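Long-range contacts in oligopeptide-binding protein AppA (Bacillus subtilis, PDB 1XOC), which binds oligopeptides outside the cell membrane and delivers them to the App permease, an ABC transport system that can replace Opp in sporulation and competence: residues 239-244 / 491-496; 255-260 / 498-503; 443-448 / 475-480; 430-435 / 449-454; 54-59 / 67-72. All blocks are in the same frame, centred on the assembly; numbering follows the deposited sequence. Where two conformers were deposited one is given.

Contact 1. Residues 239-244 / 491-496. With ZN (zinc ion), chain E.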
# COMPACT_ATOMS: atom_id res chain seq x y z
N PHE A 239 13.25 -13.00 -9.82
CA PHE A 239 12.79 -12.54 -8.50
C PHE A 239 11.28 -12.37 -8.56
O PHE A 239 10.77 -11.69 -9.46
CB PHE A 239 13.49 -11.24 -8.13
CG PHE A 239 13.31 -10.82 -6.69
CD1 PHE A 239 12.15 -10.15 -6.28
CD2 PHE A 239 14.28 -11.12 -5.73
CE1 PHE A 239 11.97 -9.76 -4.97
CE2 PHE A 239 14.11 -10.76 -4.37
CZ PHE A 239 12.95 -10.09 -3.98
N PHE A 240 10.55 -13.01 -7.64
CA PHE A 240 9.09 -13.03 -7.72
C PHE A 240 8.48 -13.46 -6.40
O PHE A 240 9.01 -14.35 -5.74
CB PHE A 240 8.63 -13.98 -8.85
CG PHE A 240 7.17 -13.89 -9.15
CD1 PHE A 240 6.61 -12.68 -9.48
CD2 PHE A 240 6.34 -14.98 -9.02
CE1 PHE A 240 5.24 -12.59 -9.73
CE2 PHE A 240 4.95 -14.87 -9.25
CZ PHE A 240 4.42 -13.69 -9.59
N ASN A 241 7.33 -12.86 -6.04
CA ASN A 241 6.51 -13.28 -4.91
C ASN A 241 5.59 -14.40 -5.36
O ASN A 241 4.54 -14.16 -5.97
CB ASN A 241 5.69 -12.09 -4.40
CG ASN A 241 4.98 -12.37 -3.07
OD1 ASN A 241 5.00 -13.49 -2.53
ND2 ASN A 241 4.35 -11.33 -2.54
N VAL A 242 6.01 -15.62 -5.11
CA VAL A 242 5.29 -16.80 -5.56
C VAL A 242 4.02 -17.01 -4.76
O VAL A 242 4.07 -17.08 -3.52
CB VAL A 242 6.17 -18.07 -5.38
CG1 VAL A 242 5.43 -19.32 -5.81
CG2 VAL A 242 7.49 -17.89 -6.13
N PRO A 243 2.87 -17.19 -5.43
CA PRO A 243 1.65 -17.56 -4.69
C PRO A 243 1.84 -18.82 -3.85
O PRO A 243 2.50 -19.76 -4.28
CB PRO A 243 0.65 -17.86 -5.82
CG PRO A 243 1.11 -17.04 -6.96
CD PRO A 243 2.62 -17.06 -6.88
N ALA A 244 1.22 -18.87 -2.68
CA ALA A 244 1.39 -20.03 -1.79
C ALA A 244 1.05 -21.37 -2.43
O ALA A 244 1.70 -22.38 -2.15
CB ALA A 244 0.55 -19.87 -0.53
N ASN A 491 4.37 -13.43 2.33
CA ASN A 491 5.19 -13.33 1.14
C ASN A 491 6.06 -14.58 1.00
O ASN A 491 6.60 -15.10 2.00
CB ASN A 491 6.10 -12.14 1.22
CG ASN A 491 5.38 -10.83 1.10
OD1 ASN A 491 4.44 -10.70 0.33
ND2 ASN A 491 5.84 -9.83 1.84
N HIS A 492 6.24 -15.03 -0.23
CA HIS A 492 7.12 -16.14 -0.58
C HIS A 492 8.06 -15.67 -1.68
O HIS A 492 7.75 -15.78 -2.88
CB HIS A 492 6.30 -17.33 -1.06
CG HIS A 492 5.31 -17.81 -0.05
ND1 HIS A 492 4.06 -17.27 0.07
CD2 HIS A 492 5.39 -18.77 0.91
CE1 HIS A 492 3.39 -17.87 1.04
NE2 HIS A 492 4.18 -18.77 1.57
N MET A 493 9.18 -15.09 -1.27
CA MET A 493 10.05 -14.40 -2.21
C MET A 493 11.09 -15.34 -2.80
O MET A 493 12.02 -15.78 -2.11
CB MET A 493 10.72 -13.20 -1.55
CG MET A 493 9.74 -12.32 -0.78
SD MET A 493 8.41 -11.72 -1.82
CE MET A 493 9.33 -10.89 -3.10
N ALA A 494 10.90 -15.67 -4.09
CA ALA A 494 11.87 -16.46 -4.84
C ALA A 494 12.95 -15.56 -5.42
O ALA A 494 12.65 -14.51 -5.94
CB ALA A 494 11.18 -17.19 -5.94
N MET A 495 14.21 -16.00 -5.30
CA MET A 495 15.36 -15.20 -5.71
C MET A 495 16.50 -16.13 -6.10
O MET A 495 16.48 -17.31 -5.76
CB MET A 495 15.81 -14.27 -4.59
CG MET A 495 16.27 -15.02 -3.37
SD MET A 495 16.39 -13.93 -1.95
CE MET A 495 14.68 -13.77 -1.57
N PRO A 496 17.51 -15.61 -6.81
CA PRO A 496 18.62 -16.49 -7.18
C PRO A 496 19.30 -17.11 -5.96
O PRO A 496 19.46 -16.45 -4.94
CB PRO A 496 19.57 -15.54 -7.92
CG PRO A 496 18.70 -14.46 -8.43
CD PRO A 496 17.72 -14.25 -7.30
ZN ZN E . 3.79 -20.00 3.14
O HOH W 1 3.03 -15.36 -1.75
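Phe-240 and Ala-494 form an antiparallel hydrogen-bonded pair, with Ala-494 N to Phe-240 O at 2.8 Å and Phe-240 N to Ala-494 O at 3.1 Å, and Asn-241 with Met-493 is the non-hydrogen-bonded pair beside it. Val-242 N continues the pairing to His-492 O. Asn-241 then reaches across with its own amide: CG lies anti to the backbone N (chi1 -170°), and OD1 accepts His-492 N at 3.0 Å in a nearly straight bond (171°), the donor standing above the carbonyl plane. Its ND2 makes a weak bond to Asn-491 OD1, the two amide planes being 77° apart; Asn-491 also donates from ND2 to Tyr-504 OH. The bent chain of Met-493 lays SD against Asn-241 CB and CG and sets CE 3.4 Å from Phe-239 CE1. Ala-494 O lies over one face of the Phe-239 ring, while Met-495 CB approaches CD2 obliquely. Val-242 CG2 packs on Ala-494 CB. A water accepts from His-492 ND1 (2.8 Å) and lies within hydrogen-bonding distance of Asn-241 OD1 and Val-242 O. The imidazole NE2 binds a zinc ion at 2.0 Å, with Asp-304 as second protein ligand. Asn-241 packs on aromatic side-chain atoms of the bound peptide, and Asn-491 OD1 makes a weak hydrogen bond to such a group, placing these two asparagines at the peptide site. With ND1 donating to water, the imidazole offers NE2 as a lone-pair donor to the metal; water and zinc together would restrain the ring's rotation.

Contact 2. Residues 255-260 / 498-503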
# COMPACT_ATOMS: atom_id res chain seq x y z
N ASN A 255 18.23 -23.02 -9.59
CA ASN A 255 19.00 -21.81 -9.36
C ASN A 255 18.26 -20.79 -8.47
O ASN A 255 18.54 -19.61 -8.55
CB ASN A 255 19.41 -21.16 -10.69
CG ASN A 255 20.22 -22.11 -11.62
OD1 ASN A 255 19.88 -22.30 -12.81
ND2 ASN A 255 21.28 -22.72 -11.08
N LEU A 256 17.33 -21.26 -7.62
CA LEU A 256 16.51 -20.35 -6.79
C LEU A 256 16.36 -20.80 -5.35
O LEU A 256 16.45 -21.98 -5.05
CB LEU A 256 15.10 -20.17 -7.40
CG LEU A 256 15.00 -19.48 -8.77
CD1 LEU A 256 13.62 -19.69 -9.41
CD2 LEU A 256 15.32 -18.01 -8.71
N LYS A 257 16.12 -19.84 -4.46
CA LYS A 257 15.76 -20.07 -3.08
C LYS A 257 14.56 -19.19 -2.75
O LYS A 257 14.33 -18.20 -3.42
CB LYS A 257 16.92 -19.77 -2.15
CG LYS A 257 17.50 -18.35 -2.20
CD LYS A 257 18.79 -18.22 -1.33
CE LYS A 257 19.48 -16.87 -1.44
NZ LYS A 257 20.94 -16.90 -1.14
N ILE A 258 13.79 -19.56 -1.72
CA ILE A 258 12.56 -18.84 -1.38
C ILE A 258 12.60 -18.43 0.06
O ILE A 258 12.82 -19.28 0.90
CB ILE A 258 11.32 -19.71 -1.65
CG1 ILE A 258 11.31 -20.20 -3.09
CG2 ILE A 258 10.04 -18.92 -1.37
CD1 ILE A 258 10.15 -21.11 -3.40
N VAL A 259 12.40 -17.14 0.30
CA VAL A 259 12.34 -16.60 1.66
C VAL A 259 10.88 -16.26 1.97
O VAL A 259 10.29 -15.48 1.24
CB VAL A 259 13.25 -15.35 1.84
CG1 VAL A 259 13.11 -14.79 3.26
CG2 VAL A 259 14.71 -15.72 1.58
N THR A 260 10.37 -16.77 3.08
CA THR A 260 8.95 -16.67 3.43
C THR A 260 8.75 -16.02 4.82
O THR A 260 9.43 -16.40 5.79
CB THR A 260 8.31 -18.07 3.48
OG1 THR A 260 8.41 -18.70 2.18
CG2 THR A 260 6.87 -17.98 3.88
N ASN A 498 22.23 -17.75 -5.35
CA ASN A 498 23.49 -17.05 -5.05
C ASN A 498 23.32 -15.57 -4.72
O ASN A 498 24.29 -14.84 -4.64
CB ASN A 498 24.51 -17.23 -6.19
CG ASN A 498 24.00 -16.72 -7.52
OD1 ASN A 498 22.82 -16.81 -7.81
ND2 ASN A 498 24.90 -16.18 -8.35
N LEU A 499 22.08 -15.11 -4.49
CA LEU A 499 21.85 -13.72 -4.11
C LEU A 499 22.23 -13.55 -2.65
O LEU A 499 21.68 -14.25 -1.79
CB LEU A 499 20.38 -13.32 -4.30
CG LEU A 499 20.13 -11.81 -4.16
CD1 LEU A 499 20.55 -11.05 -5.43
CD2 LEU A 499 18.68 -11.55 -3.83
N GLU A 500 23.14 -12.61 -2.37
CA GLU A 500 23.65 -12.34 -1.03
C GLU A 500 23.32 -10.90 -0.68
O GLU A 500 22.97 -10.10 -1.56
CB GLU A 500 25.16 -12.55 -0.99
CG GLU A 500 25.61 -13.94 -1.39
CD GLU A 500 25.11 -15.04 -0.45
OE1 GLU A 500 25.03 -16.21 -0.89
OE2 GLU A 500 24.78 -14.72 0.71
N GLY A 501 23.35 -10.59 0.61
CA GLY A 501 23.04 -9.27 1.10
C GLY A 501 21.57 -8.94 1.22
O GLY A 501 21.22 -7.81 1.57
N TYR A 502 20.72 -9.91 0.92
CA TYR A 502 19.27 -9.76 1.03
C TYR A 502 18.80 -9.86 2.50
O TYR A 502 19.26 -10.72 3.24
CB TYR A 502 18.56 -10.78 0.12
CG TYR A 502 17.05 -10.82 0.34
CD1 TYR A 502 16.49 -11.64 1.31
CD2 TYR A 502 16.20 -10.03 -0.42
CE1 TYR A 502 15.11 -11.66 1.53
CE2 TYR A 502 14.84 -10.06 -0.23
CZ TYR A 502 14.29 -10.88 0.75
OH TYR A 502 12.92 -10.91 0.95
N LYS A 503 17.90 -8.97 2.90
CA LYS A 503 17.22 -9.04 4.19
C LYS A 503 15.73 -8.91 3.91
O LYS A 503 15.32 -8.04 3.10
CB LYS A 503 17.65 -7.89 5.09
CG LYS A 503 19.10 -7.94 5.55
CD LYS A 503 19.48 -6.62 6.27
CE LYS A 503 20.90 -6.62 6.81
NZ LYS A 503 21.08 -5.51 7.81
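Lys-257 NZ donates to the carbonyl oxygen of Leu-499 at 2.8 Å, the one hydrogen bond between 255-260 and 498-503. The ammonium group comes in at a C=O...N angle of 144°, tilted 26° from the carbonyl plane, and CE follows it to 3.4 Å from Leu-499 O. Glu-500 OE1 lies 4.2 Å from Lys-257 NZ, beyond a salt bridge, but its opposite charge may still steady the ammonium group. Farther along the strand, Val-259 meets Tyr-502: CB and both methyls lie about equally far from the ring atom CE1, with Val-259 CG2 to Tyr-502 CE1 at 4.1 Å. The two side chains slide past each other in opposite directions, and the methyl approaches the ring obliquely.

The lysine spans the gap because CG sits between the backbone N and the carbonyl carbon (chi1 58°) and the chain is extended from there on. A second backbone acceptor, Glu-497 O, also takes a hydrogen bond from NZ, so the amine bridges the carbonyls of Glu-497 and of Leu-499, at the start of strand 499-500. Trp-516 meets the Tyr-502 ring edge-to-face.

The backbones stay well apart, and the side chains of Lys-257, Val-259 and Tyr-502 all touch Met-495 of strand 483-496, the sheet neighbour of 256-262. Strand 499-500 pairs instead with 517-518, so this surface contact joins strand 256-262 of the large mixed sheet to the small two-stranded sheet near the C terminus.

Contact 3. Residues 443-448 / 475-480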
# COMPACT_ATOMS: atom_id res chain seq x y z
N VAL A 443 -14.24 3.88 0.41
CA VAL A 443 -15.56 3.24 0.62
C VAL A 443 -16.60 4.15 1.30
O VAL A 443 -17.72 3.70 1.61
CB VAL A 443 -15.44 1.91 1.42
CG1 VAL A 443 -14.66 0.85 0.61
CG2 VAL A 443 -14.80 2.15 2.81
N TRP A 444 -16.25 5.41 1.53
CA TRP A 444 -17.19 6.37 2.10
C TRP A 444 -17.69 6.01 3.49
O TRP A 444 -18.86 6.21 3.83
CB TRP A 444 -18.35 6.60 1.12
CG TRP A 444 -17.93 7.38 -0.06
CD1 TRP A 444 -17.00 7.02 -1.01
CD2 TRP A 444 -18.37 8.68 -0.40
NE1 TRP A 444 -16.87 8.02 -1.94
CE2 TRP A 444 -17.69 9.06 -1.58
CE3 TRP A 444 -19.28 9.57 0.18
CZ2 TRP A 444 -17.90 10.29 -2.20
CZ3 TRP A 444 -19.49 10.81 -0.44
CH2 TRP A 444 -18.79 11.15 -1.61
N TYR A 445 -16.78 5.52 4.31
CA TYR A 445 -17.06 5.19 5.69
C TYR A 445 -17.03 6.42 6.59
O TYR A 445 -16.10 7.20 6.56
CB TYR A 445 -16.02 4.18 6.19
CG TYR A 445 -16.13 3.87 7.65
CD1 TYR A 445 -17.24 3.25 8.16
CD2 TYR A 445 -15.11 4.21 8.53
CE1 TYR A 445 -17.33 2.96 9.52
CE2 TYR A 445 -15.17 3.90 9.86
CZ TYR A 445 -16.28 3.27 10.36
OH TYR A 445 -16.35 2.99 11.70
N LYS A 446 -18.07 6.58 7.41
CA LYS A 446 -18.10 7.63 8.41
C LYS A 446 -18.74 7.18 9.71
O LYS A 446 -19.94 6.87 9.74
CB LYS A 446 -18.86 8.85 7.91
CG LYS A 446 -19.11 9.87 9.02
CD LYS A 446 -19.36 11.25 8.48
CE LYS A 446 -19.38 12.26 9.60
NZ LYS A 446 -19.65 13.62 9.08
N ASN A 447 -17.96 7.18 10.79
CA ASN A 447 -18.50 7.00 12.12
C ASN A 447 -17.97 8.19 12.90
O ASN A 447 -16.78 8.27 13.15
CB ASN A 447 -18.06 5.65 12.72
CG ASN A 447 -18.46 5.48 14.16
OD1 ASN A 447 -18.55 6.45 14.90
ND2 ASN A 447 -18.70 4.24 14.57
N ALA A 448 -18.85 9.12 13.27
CA ALA A 448 -18.41 10.34 13.91
C ALA A 448 -17.68 10.08 15.22
O ALA A 448 -16.77 10.82 15.59
CB ALA A 448 -19.61 11.26 14.14
N GLN A 475 -12.46 -1.60 17.97
CA GLN A 475 -13.83 -2.04 18.25
C GLN A 475 -14.84 -1.42 17.31
O GLN A 475 -15.72 -2.10 16.81
CB GLN A 475 -14.23 -1.73 19.70
CG GLN A 475 -13.63 -2.65 20.73
CD GLN A 475 -14.18 -4.06 20.70
OE1 GLN A 475 -13.62 -4.95 21.32
NE2 GLN A 475 -15.29 -4.26 19.99
N LYS A 476 -14.75 -0.11 17.12
CA LYS A 476 -15.72 0.60 16.29
C LYS A 476 -15.61 0.18 14.83
O LYS A 476 -16.62 -0.06 14.17
CB LYS A 476 -15.59 2.11 16.43
CG LYS A 476 -16.03 2.61 17.81
CD LYS A 476 -16.38 4.10 17.81
CE LYS A 476 -16.99 4.53 19.14
NZ LYS A 476 -18.34 3.94 19.41
N ILE A 477 -14.39 0.08 14.31
CA ILE A 477 -14.21 -0.35 12.92
C ILE A 477 -14.70 -1.79 12.74
O ILE A 477 -15.41 -2.10 11.78
CB ILE A 477 -12.74 -0.19 12.47
CG1 ILE A 477 -12.39 1.30 12.47
CG2 ILE A 477 -12.50 -0.79 11.07
CD1 ILE A 477 -10.94 1.61 12.40
N ALA A 478 -14.34 -2.67 13.66
CA ALA A 478 -14.83 -4.05 13.62
C ALA A 478 -16.36 -4.11 13.66
O ALA A 478 -16.97 -4.78 12.84
CB ALA A 478 -14.23 -4.86 14.74
N GLU A 479 -16.98 -3.41 14.59
CA GLU A 479 -18.44 -3.40 14.67
C GLU A 479 -19.08 -2.91 13.37
O GLU A 479 -20.07 -3.47 12.91
CB GLU A 479 -18.92 -2.54 15.86
CG GLU A 479 -20.43 -2.21 15.86
CD GLU A 479 -21.35 -3.42 16.11
OE1 GLU A 479 -20.83 -4.53 16.40
OE2 GLU A 479 -22.59 -3.26 16.02
N ASP A 480 -18.51 -1.87 12.77
CA ASP A 480 -19.11 -1.23 11.60
C ASP A 480 -18.88 -1.97 10.28
O ASP A 480 -19.63 -1.78 9.33
CB ASP A 480 -18.61 0.22 11.49
CG ASP A 480 -19.11 1.10 12.64
OD1 ASP A 480 -20.05 0.69 13.36
OD2 ASP A 480 -18.56 2.21 12.81
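Tyr-445 and Asn-447, in the loop that leads into helix 448-457, converge on Asp-480 at the C-terminal end of helix 463-480, with Asn-447 serving as the N-cap of the helix that follows. One carboxylate oxygen takes both bonds. Tyr-445 OH donates to Asp-480 OD2 at 2.6 Å on the anti lone pair, and Asn-447 ND2 donates to the same OD2 at 2.7 Å on the syn lone pair. The amide bond is almost straight (176°), and the acceptor lies in the amide plane. OD2 also lies in the plane of the tyrosine ring, at its edge, whereas the ring and carboxylate planes are 57° apart. CG of Tyr-445 is anti to the backbone N (chi1 174°), and the ring reaches far enough for CE1 to come 3.6 Å from Asp-480 CB. Lys-476 CD passes 4.0 Å from Asn-447 ND2, while its NZ goes on to Glu-449. Two donors on a buried oxygen should stabilise the charged form of Asp-480.

Asn-447 divides its amide between two helices: ND2 grips Asp-480, and OD1 accepts from Ala-450 N, with a weaker bond from Glu-449 N, at the start of helix 448-457. The contact thus ties the beginning of that helix to the end of 463-480. Ile-477 extends the second helix onto Phe-485 of strand 483-496, and Asp-480 also packs on Lys-281 of helix 281-289.

Contact 4. Residues 430-435 / 449-454. With ZN (zinc ion), chain K.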
# COMPACT_ATOMS: atom_id res chain seq x y z
N ILE A 430 -7.14 6.02 6.36
CA ILE A 430 -8.02 5.11 5.64
C ILE A 430 -9.49 5.21 6.08
O ILE A 430 -10.38 5.04 5.26
CB ILE A 430 -7.50 3.65 5.79
CG1 ILE A 430 -6.13 3.51 5.07
CG2 ILE A 430 -8.50 2.65 5.25
CD1 ILE A 430 -5.44 2.15 5.32
N PHE A 431 -9.74 5.47 7.36
CA PHE A 431 -11.10 5.41 7.92
C PHE A 431 -11.71 6.70 8.45
O PHE A 431 -12.92 6.76 8.72
CB PHE A 431 -11.18 4.33 9.00
CG PHE A 431 -10.91 2.92 8.50
CD1 PHE A 431 -11.78 2.29 7.62
CD2 PHE A 431 -9.77 2.24 8.90
CE1 PHE A 431 -11.51 1.00 7.17
CE2 PHE A 431 -9.51 0.94 8.42
CZ PHE A 431 -10.41 0.34 7.57
N HIS A 432 -10.91 7.75 8.65
CA HIS A 432 -11.51 9.03 9.07
C HIS A 432 -12.34 9.62 7.91
O HIS A 432 -11.92 9.60 6.76
CB HIS A 432 -10.43 9.99 9.55
CG HIS A 432 -10.98 11.17 10.27
ND1 HIS A 432 -10.99 11.28 11.65
CD2 HIS A 432 -11.54 12.31 9.81
CE1 HIS A 432 -11.54 12.43 11.99
NE2 HIS A 432 -11.89 13.07 10.89
N SER A 433 -13.54 10.12 8.19
CA SER A 433 -14.43 10.60 7.13
C SER A 433 -13.91 11.80 6.36
O SER A 433 -14.36 12.08 5.24
CB SER A 433 -15.81 10.92 7.71
OG SER A 433 -15.76 12.00 8.60
N SER A 434 -12.99 12.55 6.95
CA SER A 434 -12.31 13.66 6.28
C SER A 434 -11.49 13.19 5.07
O SER A 434 -11.11 14.03 4.23
CB SER A 434 -11.40 14.43 7.25
OG SER A 434 -10.24 13.70 7.60
N GLN A 435 -11.20 11.89 4.99
CA GLN A 435 -10.33 11.34 3.95
C GLN A 435 -11.08 10.77 2.76
O GLN A 435 -10.49 10.19 1.88
CB GLN A 435 -9.39 10.29 4.55
CG GLN A 435 -8.49 10.88 5.64
CD GLN A 435 -7.74 12.12 5.19
OE1 GLN A 435 -7.86 13.23 5.79
NE2 GLN A 435 -6.97 11.96 4.12
N GLU A 449 -18.07 9.04 15.95
CA GLU A 449 -17.42 8.70 17.21
C GLU A 449 -16.01 8.17 16.93
O GLU A 449 -15.05 8.53 17.59
CB GLU A 449 -18.28 7.74 18.03
CG GLU A 449 -19.64 8.36 18.45
CD GLU A 449 -20.40 7.53 19.49
OE1 GLU A 449 -19.84 6.52 19.98
OE2 GLU A 449 -21.57 7.88 19.85
N ALA A 450 -15.87 7.35 15.90
CA ALA A 450 -14.56 6.86 15.49
C ALA A 450 -13.67 8.00 14.99
O ALA A 450 -12.46 8.03 15.27
CB ALA A 450 -14.69 5.79 14.42
N ASP A 451 -14.26 8.94 14.24
CA ASP A 451 -13.53 10.12 13.74
C ASP A 451 -12.84 10.83 14.90
O ASP A 451 -11.65 11.12 14.85
CB ASP A 451 -14.49 11.12 13.09
CG ASP A 451 -14.85 10.78 11.65
OD1 ASP A 451 -14.23 9.86 11.07
OD2 ASP A 451 -15.74 11.48 11.11
N LYS A 452 -13.61 11.12 15.94
CA LYS A 452 -13.10 11.80 17.10
C LYS A 452 -11.96 11.04 17.78
O LYS A 452 -10.97 11.63 18.18
CB LYS A 452 -14.23 12.03 18.11
CG LYS A 452 -13.77 12.81 19.33
CD LYS A 452 -14.90 13.43 20.14
CE LYS A 452 -14.43 14.70 20.88
NZ LYS A 452 -13.06 14.61 21.45
N LEU A 453 -12.13 9.74 17.96
CA LEU A 453 -11.09 8.92 18.59
C LEU A 453 -9.77 8.92 17.81
O LEU A 453 -8.70 9.05 18.39
CB LEU A 453 -11.58 7.48 18.75
CG LEU A 453 -12.69 7.23 19.78
CD1 LEU A 453 -13.30 5.87 19.59
CD2 LEU A 453 -12.17 7.39 21.19
N MET A 454 -9.87 8.76 16.49
CA MET A 454 -8.71 8.79 15.59
C MET A 454 -7.99 10.14 15.59
O MET A 454 -6.76 10.20 15.61
CB MET A 454 -9.14 8.42 14.17
CG MET A 454 -9.48 6.93 14.03
SD MET A 454 -9.85 6.38 12.34
CE MET A 454 -11.55 6.89 12.15
ZN ZN K . -20.98 6.43 21.59
O HOH W 2 -15.19 7.38 10.29
O HOH W 3 -21.23 7.92 22.93
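Asp-451 and His-432 stack, carboxylate over imidazole, with the planes 24° apart and Asp-451 OD1 3.5 Å above the centre of one ring face. The two side chains cross at about a right angle. The ring also lies against the helix backbone, with its CE1 3.1 Å from Asp-451 O and 3.4 Å from Asp-451 CB.

Asp-451 grips Ser-433, the residue after His-432, with both oxygens. Ser-433 N donates to Asp-451 OD1 at 3.0 Å in a bond close to straight (168°), and Ser-433 OG donates to Asp-451 OD2 at 2.6 Å. Both oxygens are met on the syn side, with the donors tilted out of the carboxylate plane. This fork holds the chain where it leaves helix 428-431, since His-432 is the first residue there to depart from helical torsions, and clamps it to the side of helix 448-457. A water lies 2.8 Å from both Phe-431 O and Asp-451 OD1.

Met-454, three residues on from Asp-451 in the helix, packs against the end of helix 428-431. Its bent end puts CE 3.7 Å from both His-432 N and Phe-431 O, and CE also touches Phe-431 CB, while Met-454 CB lies at the edge of the imidazole. Tyr-428 meets the His-432 ring as well, and Phe-431 packs on Ile-477 of helix 463-480.

Contact 5. Residues 54-59 / 67-72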
# COMPACT_ATOMS: atom_id res chain seq x y z
N SER A 54 15.68 9.41 -3.29
CA SER A 54 16.10 9.34 -1.91
C SER A 54 15.05 9.99 -1.00
O SER A 54 14.24 10.82 -1.44
CB SER A 54 17.43 10.05 -1.73
OG SER A 54 18.45 9.49 -2.53
N PHE A 55 15.18 9.65 0.29
CA PHE A 55 14.24 9.99 1.35
C PHE A 55 15.06 10.39 2.58
O PHE A 55 16.13 9.85 2.84
CB PHE A 55 13.38 8.76 1.68
CG PHE A 55 12.64 8.21 0.45
CD1 PHE A 55 11.28 8.47 0.21
CD2 PHE A 55 13.32 7.41 -0.45
CE1 PHE A 55 10.67 7.97 -0.97
CE2 PHE A 55 12.67 6.94 -1.61
CZ PHE A 55 11.40 7.20 -1.82
N LEU A 56 14.53 11.33 3.35
CA LEU A 56 15.23 11.80 4.51
C LEU A 56 15.50 10.65 5.50
O LEU A 56 16.56 10.59 6.15
CB LEU A 56 14.46 12.93 5.21
CG LEU A 56 14.53 14.24 4.42
CD1 LEU A 56 13.57 15.29 5.02
CD2 LEU A 56 15.94 14.77 4.24
N THR A 57 14.54 9.75 5.66
CA THR A 57 14.66 8.59 6.54
C THR A 57 14.26 7.33 5.81
O THR A 57 13.70 7.40 4.70
CB THR A 57 13.78 8.70 7.79
OG1 THR A 57 12.42 8.84 7.35
CG2 THR A 57 14.20 9.87 8.69
N LYS A 58 14.45 6.19 6.43
CA LYS A 58 14.13 4.89 5.87
C LYS A 58 13.76 3.98 7.03
O LYS A 58 14.46 3.95 8.04
CB LYS A 58 15.35 4.33 5.13
CG LYS A 58 15.22 3.00 4.50
CD LYS A 58 16.59 2.55 3.92
CE LYS A 58 16.84 3.01 2.51
NZ LYS A 58 18.22 2.62 2.03
N THR A 59 12.67 3.24 6.90
CA THR A 59 12.25 2.30 7.92
C THR A 59 12.82 0.94 7.58
O THR A 59 12.63 0.43 6.45
CB THR A 59 10.72 2.30 8.12
OG1 THR A 59 10.32 3.58 8.64
CG2 THR A 59 10.26 1.23 9.05
N LEU A 67 18.14 7.18 9.69
CA LEU A 67 18.51 8.29 8.83
C LEU A 67 18.96 7.75 7.46
O LEU A 67 19.68 6.74 7.41
CB LEU A 67 19.70 9.02 9.47
CG LEU A 67 19.37 9.98 10.61
CD1 LEU A 67 17.97 9.81 11.25
CD2 LEU A 67 20.48 9.92 11.65
N SER A 68 18.58 8.42 6.36
CA SER A 68 19.09 8.03 5.06
C SER A 68 19.73 9.28 4.40
O SER A 68 20.93 9.47 4.54
CB SER A 68 17.96 7.42 4.22
OG SER A 68 18.43 7.03 2.94
N LEU A 69 18.95 10.12 3.73
CA LEU A 69 19.45 11.37 3.18
C LEU A 69 19.83 12.37 4.30
O LEU A 69 20.77 13.17 4.17
CB LEU A 69 18.45 11.97 2.21
CG LEU A 69 18.79 13.25 1.48
CD1 LEU A 69 20.11 13.10 0.71
CD2 LEU A 69 17.61 13.59 0.56
N ALA A 70 19.08 12.35 5.40
CA ALA A 70 19.37 13.21 6.54
C ALA A 70 20.66 12.82 7.26
O ALA A 70 20.92 11.64 7.45
CB ALA A 70 18.19 13.16 7.53
N GLU A 71 21.48 13.83 7.58
CA GLU A 71 22.66 13.69 8.45
C GLU A 71 22.23 13.66 9.90
O GLU A 71 22.79 12.90 10.68
CB GLU A 71 23.62 14.85 8.19
CG GLU A 71 24.97 14.69 8.79
CD GLU A 71 26.06 15.60 8.19
OE1 GLU A 71 25.89 16.21 7.10
OE2 GLU A 71 27.12 15.70 8.84
N SER A 72 21.27 14.50 10.26
CA SER A 72 20.70 14.51 11.59
C SER A 72 19.29 15.11 11.60
O SER A 72 18.94 15.91 10.75
CB SER A 72 21.62 15.30 12.52
OG SER A 72 21.64 16.64 12.11
O HOH W 4 16.91 7.27 0.70
O HOH W 5 19.86 4.79 3.20
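Ser-68 OG, anti to its backbone N (chi1 -180°), meets two waters; Lys-58, with CG anti to N (chi1 180°) and a chain bent at chi3, meets one of them through NZ, and Lys-58 CB lies 4.1 Å from Ser-68 CB. Lys-58 NZ also donates to Asn-512 OD1; the second water joins Ser-68 OG to Phe-55 N.

Leu-56 O is the backbone hub. It accepts Ser-68 N at 3.0 Å, from above the carbonyl plane, and Ala-70 N at 3.2 Å, in that plane on a lone pair. Next to it Leu-69 N donates to Phe-55 O at 3.0 Å. Strands 57-59 and 65-76 form a beta hairpin at one edge of a five-stranded antiparallel sheet, and Thr-57 with Leu-67 is a non-hydrogen-bonded pair whose side chains diverge.

Past that pair the carbonyl oxygens of Phe-55 and Leu-56 are closely approached by methylene and methyl carbons: Leu-69 CB lies 3.2 Å from Phe-55 O, and Ala-70 CB 3.3 Å from Leu-56 O. Leu-56 CD2 packs on Leu-69 CD2 at 4.2 Å and also touches Ala-70 CB. Leu-56 and Ala-70 both meet Val-84 of strand 81-86, and Leu-153 of helix 147-155 touches Leu-56.

From the N terminus, contact 5 closes first, a short hairpin loop at the edge of the five-stranded sheet, complete before the others open. Segments 239-244 and 255-260 then open contacts 1 and 2, which close only near the C terminus; their segments alternate, so the two long loops cross. They touch directly, strand 483-496 pairing with both 240-241 and 256-262. Nested inside both loops are contacts 4 and 3, which cross each other; the salt bridge of Lys-476 NZ with Glu-449 OE1 links helices 448-457 and 463-480, and Ile-477 packing on Phe-431 brings in 428-431. Across the chain's centre, contacts 3 and 4 lie about 35 and 36 Å from contact 1, centre to centre.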